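PDB 7BOB: endo-beta-mannanase, which probably removes mannose units from the chain ends of beta-1,4-linked manno-oligosaccharides, as a homotrimeric family 5 glycoside hydrolase of a termite-hindgut bacterium. Local coordinates for residues H386-R391 and G428-D433; D557-F562 and A578-L583. All coordinates share one frame; numbering follows the deposited sequence.

Contacts 1 and 2 both belong to the C-terminal alpha/beta part of the chain, built on the mixed sheet whose first strand in the chain is 385-389, and not to the eight-stranded parallel barrel that family 5 enzymes use for catalysis. In contact 1 two neighbouring parallel strands of that sheet bond edge to edge; in contact 2 the last two helices of the chain meet through their side chains. Their centres lie about 18 Å apart and their nearest atoms about 6 Å, without touching. Helix 406-422 ties them together: L387 of contact 1 and Y580 of contact 2 both pack on A416 and L420. R431 also bonds A273, next to barrel helix 258-272.

Contact 1: H386-R391 and G428-D433; sequences HLYWPR and GIVRGD
Four backbone hydrogen bonds join 386-391 to 428-433 as parallel strands. L387 N donates to G428 O, from above the carbonyl plane, and V430 N returns to L387 O at 3.1 Å, within that plane and nearly straight (170°). W389 N meets V430 O almost along its C=O axis. Further along, G432 N donates to W389 O at 2.7 Å. Within 428-433, R431 grips D433 side-on, NE to OD2 and NH2 to OD1, each oxygen using its syn lone pair; R431 NH1 is spent on A273 O.

G428 lies under the H386 ring, its CA 4.2 Å from the centroid, an off-centre CH-pi contact; a CB there would clash with H386 CD2. V430 CG1, in the crowded position between N and carbonyl carbon (chi1 59°), packs 3.8 Å from H386 CB. On the other face I429 CG2 touches W389 CB at 4.0 Å. G432 CA sits 3.5 Å from Y388 OH, which hydrogen-bonds E456 OE1. The R391 chain, bent at chi3 (-67°), lays its guanidinium over G432 C and D433 CA, with R391 CZ 3.6 Å from D433 CA, and its NE makes a weak, long ion pair with D455. An alanine here removes the guanidinium and would probably leave the G432-D433 backbone less well packed.

Strand 427-431 is outermost in its sheet within this chain, and 385-389 separates it from 444-448, to which H386 and Y388 bond by backbone. Helix 406-422 makes the beta-alpha-beta crossover between the pair, packing on L387.

Contact 2: D557-F562 and A578-L583; sequences DVEASF and AWYAAL
One polar bond spans the two helices. Y580 OH donates to E559 OE2 at 2.6 Å, arriving from above the carboxylate plane, while the oxygen itself lies at the edge of the tyrosine ring, in its plane. The glutamate chain reaches this point by folding at chi2, and the carboxylate and ring planes stand 47° apart. The same oxygen bonds H473 ND1, so two partners grip it. The helix that carries V558, E559 and F562 begins at D557, its N-cap, whose OD1 accepts from A560 N at 3.2 Å.

Among the aromatic groups, F562 turns its edge toward the face of W579 in a T-shaped pair, with planes 87° apart and the centroid of the five-membered ring 5.9 Å away. F562 CZ also touches W579 CB. F562 CE2, at the ring edge, lies 4.4 Å from Y580 CE2. W576 stacks on F562, and Y510 and F512 meet W579 edge-to-face.

Aliphatic-to-aromatic packing is lighter. V558 CG1, anti to the backbone N, lies 3.9 Å from W579 NE1 and beside CD1.

Here the last two helices of the chain pack against helix 406-422, Y580 on A416, L419 and L420 and F562 on L415, and against strands 469-473 and 508-512 of the C-terminal alpha/beta part.

The short helical segments run nearly antiparallel (157°) with axes 12.8 Å apart, too far for close backbone packing, so the junction is made by side chains, chiefly the aromatic ones and E559. All five contacting residues are buried; the tyrosine and histidine bonds satisfy the E559 oxygen and would probably help to stabilise a charged carboxylate within this aromatic layer.

Contact 1: H386-R391 and G428-D433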
loop_
_atom_site.group_PDB
_atom_site.type_symbol
_atom_site.label_atom_id
_atom_site.label_comp_id
_atom_site.label_asym_id
_atom_site.label_seq_id
_atom_site.Cartn_x
_atom_site.Cartn_y
_atom_site.Cartn_z
ATOM N N HIS A 386 16.067 -31.513 -4.095
ATOM C CA HIS A 386 15.360 -30.907 -2.966
ATOM C C HIS A 386 15.413 -29.380 -3.046
ATOM O O HIS A 386 16.487 -28.798 -3.219
ATOM C CB HIS A 386 15.959 -31.372 -1.631
ATOM C CG HIS A 386 15.627 -32.793 -1.275
ATOM N ND1 HIS A 386 16.188 -33.873 -1.922
ATOM C CD2 HIS A 386 14.792 -33.307 -0.337
ATOM C CE1 HIS A 386 15.711 -34.989 -1.399
ATOM N NE2 HIS A 386 14.868 -34.672 -0.434
ATOM N N LEU A 387 14.255 -28.736 -2.915
ATOM C CA LEU A 387 14.194 -27.282 -2.831
ATOM C C LEU A 387 14.482 -26.834 -1.401
ATOM O O LEU A 387 14.023 -27.457 -0.439
ATOM C CB LEU A 387 12.819 -26.792 -3.274
ATOM C CG LEU A 387 12.389 -27.165 -4.690
ATOM C CD1 LEU A 387 10.898 -26.877 -4.872
ATOM C CD2 LEU A 387 13.223 -26.390 -5.699
ATOM N N TYR A 388 15.251 -25.753 -1.263
ATOM C CA TYR A 388 15.718 -25.292 0.044
ATOM C C TYR A 388 14.649 -24.415 0.703
ATOM O O TYR A 388 14.280 -23.369 0.160
ATOM C CB TYR A 388 17.033 -24.529 -0.111
ATOM C CG TYR A 388 17.674 -24.102 1.190
ATOM C CD1 TYR A 388 17.558 -22.789 1.643
ATOM C CD2 TYR A 388 18.392 -24.999 1.966
ATOM C CE1 TYR A 388 18.137 -22.382 2.832
ATOM C CE2 TYR A 388 18.989 -24.598 3.152
ATOM C CZ TYR A 388 18.851 -23.290 3.577
ATOM O OH TYR A 388 19.425 -22.869 4.750
ATOM N N TRP A 389 14.133 -24.867 1.863
ATOM C CA TRP A 389 13.241 -24.075 2.712
ATOM C C TRP A 389 14.096 -23.292 3.703
ATOM O O TRP A 389 14.819 -23.907 4.495
ATOM C CB TRP A 389 12.255 -24.990 3.441
ATOM C CG TRP A 389 11.223 -24.322 4.346
ATOM C CD1 TRP A 389 11.442 -23.801 5.592
ATOM C CD2 TRP A 389 9.821 -24.132 4.079
ATOM N NE1 TRP A 389 10.281 -23.316 6.109
ATOM C CE2 TRP A 389 9.265 -23.510 5.214
ATOM C CE3 TRP A 389 8.984 -24.445 3.002
ATOM C CZ2 TRP A 389 7.911 -23.154 5.299
ATOM C CZ3 TRP A 389 7.626 -24.101 3.095
ATOM C CH2 TRP A 389 7.113 -23.457 4.232
ATOM N N PRO A 390 14.103 -21.959 3.659
ATOM C CA PRO A 390 15.093 -21.203 4.447
ATOM C C PRO A 390 14.845 -21.307 5.950
ATOM O O PRO A 390 13.716 -21.516 6.403
ATOM C CB PRO A 390 14.915 -19.757 3.952
ATOM C CG PRO A 390 13.518 -19.703 3.392
ATOM C CD PRO A 390 13.255 -21.091 2.824
ATOM N N ARG A 391 15.923 -21.124 6.731
ATOM C CA ARG A 391 15.814 -21.241 8.188
ATOM C C ARG A 391 14.806 -20.249 8.774
ATOM O O ARG A 391 14.083 -20.578 9.712
ATOM C CB ARG A 391 17.181 -21.061 8.851
ATOM C CG ARG A 391 17.111 -20.854 10.372
ATOM C CD ARG A 391 18.489 -20.760 11.021
ATOM N NE ARG A 391 19.199 -22.029 10.936
ATOM C CZ ARG A 391 19.074 -23.010 11.827
ATOM N NH1 ARG A 391 18.285 -22.857 12.888
ATOM N NH2 ARG A 391 19.746 -24.145 11.665
ATOM N N GLY A 428 11.770 -32.972 -3.630
ATOM C CA GLY A 428 11.543 -32.879 -2.208
ATOM C C GLY A 428 11.806 -31.480 -1.657
ATOM O O GLY A 428 12.185 -30.545 -2.364
ATOM N N ILE A 429 11.587 -31.362 -0.348
ATOM C CA ILE A 429 11.837 -30.153 0.427
ATOM C C ILE A 429 12.851 -30.507 1.498
ATOM O O ILE A 429 12.755 -31.569 2.116
ATOM C CB ILE A 429 10.543 -29.617 1.076
ATOM C CG1 ILE A 429 9.442 -29.466 0.027
ATOM C CG2 ILE A 429 10.798 -28.292 1.833
ATOM C CD1 ILE A 429 9.659 -28.311 -0.935
ATOM N N VAL A 430 13.841 -29.652 1.689
ATOM C CA VAL A 430 14.824 -29.826 2.750
ATOM C C VAL A 430 14.799 -28.564 3.602
ATOM O O VAL A 430 14.660 -27.451 3.076
ATOM C CB VAL A 430 16.236 -30.113 2.181
ATOM C CG1 VAL A 430 16.710 -28.968 1.266
ATOM C CG2 VAL A 430 17.227 -30.337 3.310
ATOM N N ARG A 431 14.893 -28.731 4.913
ATOM C CA ARG A 431 14.651 -27.637 5.844
ATOM C C ARG A 431 15.975 -27.017 6.271
ATOM O O ARG A 431 16.852 -27.714 6.788
ATOM C CB ARG A 431 13.867 -28.127 7.061
ATOM C CG ARG A 431 12.429 -28.481 6.742
ATOM C CD ARG A 431 11.681 -29.064 7.961
ATOM N NE ARG A 431 11.908 -28.284 9.173
ATOM C CZ ARG A 431 11.336 -28.555 10.345
ATOM N NH1 ARG A 431 10.506 -29.588 10.458
ATOM N NH2 ARG A 431 11.595 -27.801 11.404
ATOM N N GLY A 432 16.117 -25.714 6.050
ATOM C CA GLY A 432 17.310 -24.998 6.471
ATOM C C GLY A 432 17.403 -24.688 7.953
ATOM O O GLY A 432 18.474 -24.296 8.424
ATOM N N ASP A 433 16.308 -24.817 8.697
ATOM C CA ASP A 433 16.325 -24.674 10.148
ATOM C C ASP A 433 16.649 -25.989 10.863
ATOM O O ASP A 433 16.509 -26.063 12.087
ATOM C CB ASP A 433 14.976 -24.137 10.639
ATOM C CG ASP A 433 13.879 -25.188 10.545
ATOM O OD1 ASP A 433 12.900 -25.124 11.332
ATOM O OD2 ASP A 433 14.017 -26.090 9.683
#

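Contact 2: D557-F562 and A578-L583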
loop_
_atom_site.group_PDB
_atom_site.type_symbol
_atom_site.label_atom_id
_atom_site.label_comp_id
_atom_site.label_asym_id
_atom_site.label_seq_id
_atom_site.Cartn_x
_atom_site.Cartn_y
_atom_site.Cartn_z
ATOM N N ASP A 557 18.173 -13.604 -10.579
ATOM C CA ASP A 557 16.994 -14.151 -9.910
ATOM C C ASP A 557 16.182 -14.926 -10.941
ATOM O O ASP A 557 15.239 -14.406 -11.548
ATOM C CB ASP A 557 16.183 -13.040 -9.256
ATOM C CG ASP A 557 15.147 -13.572 -8.298
ATOM O OD1 ASP A 557 14.775 -14.772 -8.419
ATOM O OD2 ASP A 557 14.688 -12.789 -7.445
ATOM N N VAL A 558 16.538 -16.207 -11.103
ATOM C CA VAL A 558 15.974 -17.050 -12.162
ATOM C C VAL A 558 14.453 -17.112 -12.053
ATOM O O VAL A 558 13.718 -16.769 -12.991
ATOM C CB VAL A 558 16.603 -18.455 -12.104
ATOM C CG1 VAL A 558 15.992 -19.394 -13.148
ATOM C CG2 VAL A 558 18.114 -18.356 -12.276
ATOM N N GLU A 559 13.958 -17.546 -10.896
ATOM C CA GLU A 559 12.527 -17.762 -10.765
ATOM C C GLU A 559 11.748 -16.468 -10.936
ATOM O O GLU A 559 10.690 -16.460 -11.577
ATOM C CB GLU A 559 12.221 -18.421 -9.424
ATOM C CG GLU A 559 12.653 -19.888 -9.391
ATOM C CD GLU A 559 14.141 -20.037 -9.110
ATOM O OE1 GLU A 559 14.800 -19.028 -8.777
ATOM O OE2 GLU A 559 14.637 -21.165 -9.198
ATOM N N ALA A 560 12.264 -15.359 -10.391
ATOM C CA ALA A 560 11.587 -14.082 -10.568
ATOM C C ALA A 560 11.567 -13.688 -12.039
ATOM O O ALA A 560 10.519 -13.294 -12.570
ATOM C CB ALA A 560 12.257 -12.993 -9.719
ATOM N N SER A 561 12.723 -13.785 -12.715
ATOM C CA SER A 561 12.777 -13.487 -14.145
ATOM C C SER A 561 11.752 -14.299 -14.922
ATOM O O SER A 561 10.991 -13.751 -15.725
ATOM C CB SER A 561 14.185 -13.730 -14.709
ATOM O OG SER A 561 15.217 -13.191 -13.898
ATOM N N PHE A 562 11.728 -15.606 -14.699
ATOM C CA PHE A 562 10.718 -16.429 -15.353
ATOM C C PHE A 562 9.303 -15.958 -15.007
ATOM O O PHE A 562 8.441 -15.837 -15.892
ATOM C CB PHE A 562 10.909 -17.883 -14.953
ATOM C CG PHE A 562 12.160 -18.516 -15.511
ATOM C CD1 PHE A 562 12.935 -17.857 -16.466
ATOM C CD2 PHE A 562 12.539 -19.788 -15.108
ATOM C CE1 PHE A 562 14.051 -18.444 -16.964
ATOM C CE2 PHE A 562 13.660 -20.380 -15.607
ATOM C CZ PHE A 562 14.429 -19.704 -16.547
ATOM N N ALA A 578 14.047 -26.591 -19.167
ATOM C CA ALA A 578 15.348 -27.035 -19.662
ATOM C C ALA A 578 16.500 -26.327 -18.952
ATOM O O ALA A 578 17.595 -26.891 -18.842
ATOM C CB ALA A 578 15.435 -26.804 -21.173
ATOM N N TRP A 579 16.267 -25.107 -18.449
ATOM C CA TRP A 579 17.299 -24.388 -17.704
ATOM C C TRP A 579 17.803 -25.200 -16.514
ATOM O O TRP A 579 19.017 -25.327 -16.308
ATOM C CB TRP A 579 16.770 -23.035 -17.217
ATOM C CG TRP A 579 17.754 -22.345 -16.319
ATOM C CD1 TRP A 579 17.830 -22.438 -14.959
ATOM C CD2 TRP A 579 18.835 -21.478 -16.725
ATOM N NE1 TRP A 579 18.876 -21.670 -14.491
ATOM C CE2 TRP A 579 19.511 -21.079 -15.556
ATOM C CE3 TRP A 579 19.299 -21.020 -17.966
ATOM C CZ2 TRP A 579 20.616 -20.230 -15.585
ATOM C CZ3 TRP A 579 20.398 -20.175 -17.997
ATOM C CH2 TRP A 579 21.046 -19.794 -16.815
ATOM N N TYR A 580 16.880 -25.721 -15.684
ATOM C CA TYR A 580 17.314 -26.473 -14.506
ATOM C C TYR A 580 18.089 -27.724 -14.904
ATOM O O TYR A 580 19.086 -28.079 -14.258
ATOM C CB TYR A 580 16.120 -26.861 -13.632
ATOM C CG TYR A 580 15.459 -25.691 -12.966
ATOM C CD1 TYR A 580 15.901 -25.229 -11.725
ATOM C CD2 TYR A 580 14.408 -25.039 -13.578
ATOM C CE1 TYR A 580 15.316 -24.146 -11.121
ATOM C CE2 TYR A 580 13.815 -23.961 -12.985
ATOM C CZ TYR A 580 14.270 -23.523 -11.756
ATOM O OH TYR A 580 13.666 -22.450 -11.182
ATOM N N ALA A 581 17.628 -28.422 -15.947
ATOM C CA ALA A 581 18.304 -29.648 -16.369
ATOM C C ALA A 581 19.753 -29.369 -16.759
ATOM O O ALA A 581 20.672 -30.064 -16.313
ATOM C CB ALA A 581 17.545 -30.304 -17.525
ATOM N N ALA A 582 19.981 -28.319 -17.550
ATOM C CA ALA A 582 21.341 -28.012 -17.993
ATOM C C ALA A 582 22.274 -27.723 -16.818
ATOM O O ALA A 582 23.449 -28.115 -16.834
ATOM C CB ALA A 582 21.321 -26.832 -18.958
ATOM N N LEU A 583 21.769 -27.057 -15.780
ATOM C CA LEU A 583 22.640 -26.595 -14.710
ATOM C C LEU A 583 22.791 -27.585 -13.571
ATOM O O LEU A 583 23.709 -27.434 -12.755
ATOM C CB LEU A 583 22.119 -25.277 -14.146
ATOM C CG LEU A 583 22.292 -24.083 -15.084
ATOM C CD1 LEU A 583 22.330 -22.881 -14.228
ATOM C CD2 LEU A 583 23.565 -24.200 -15.882
#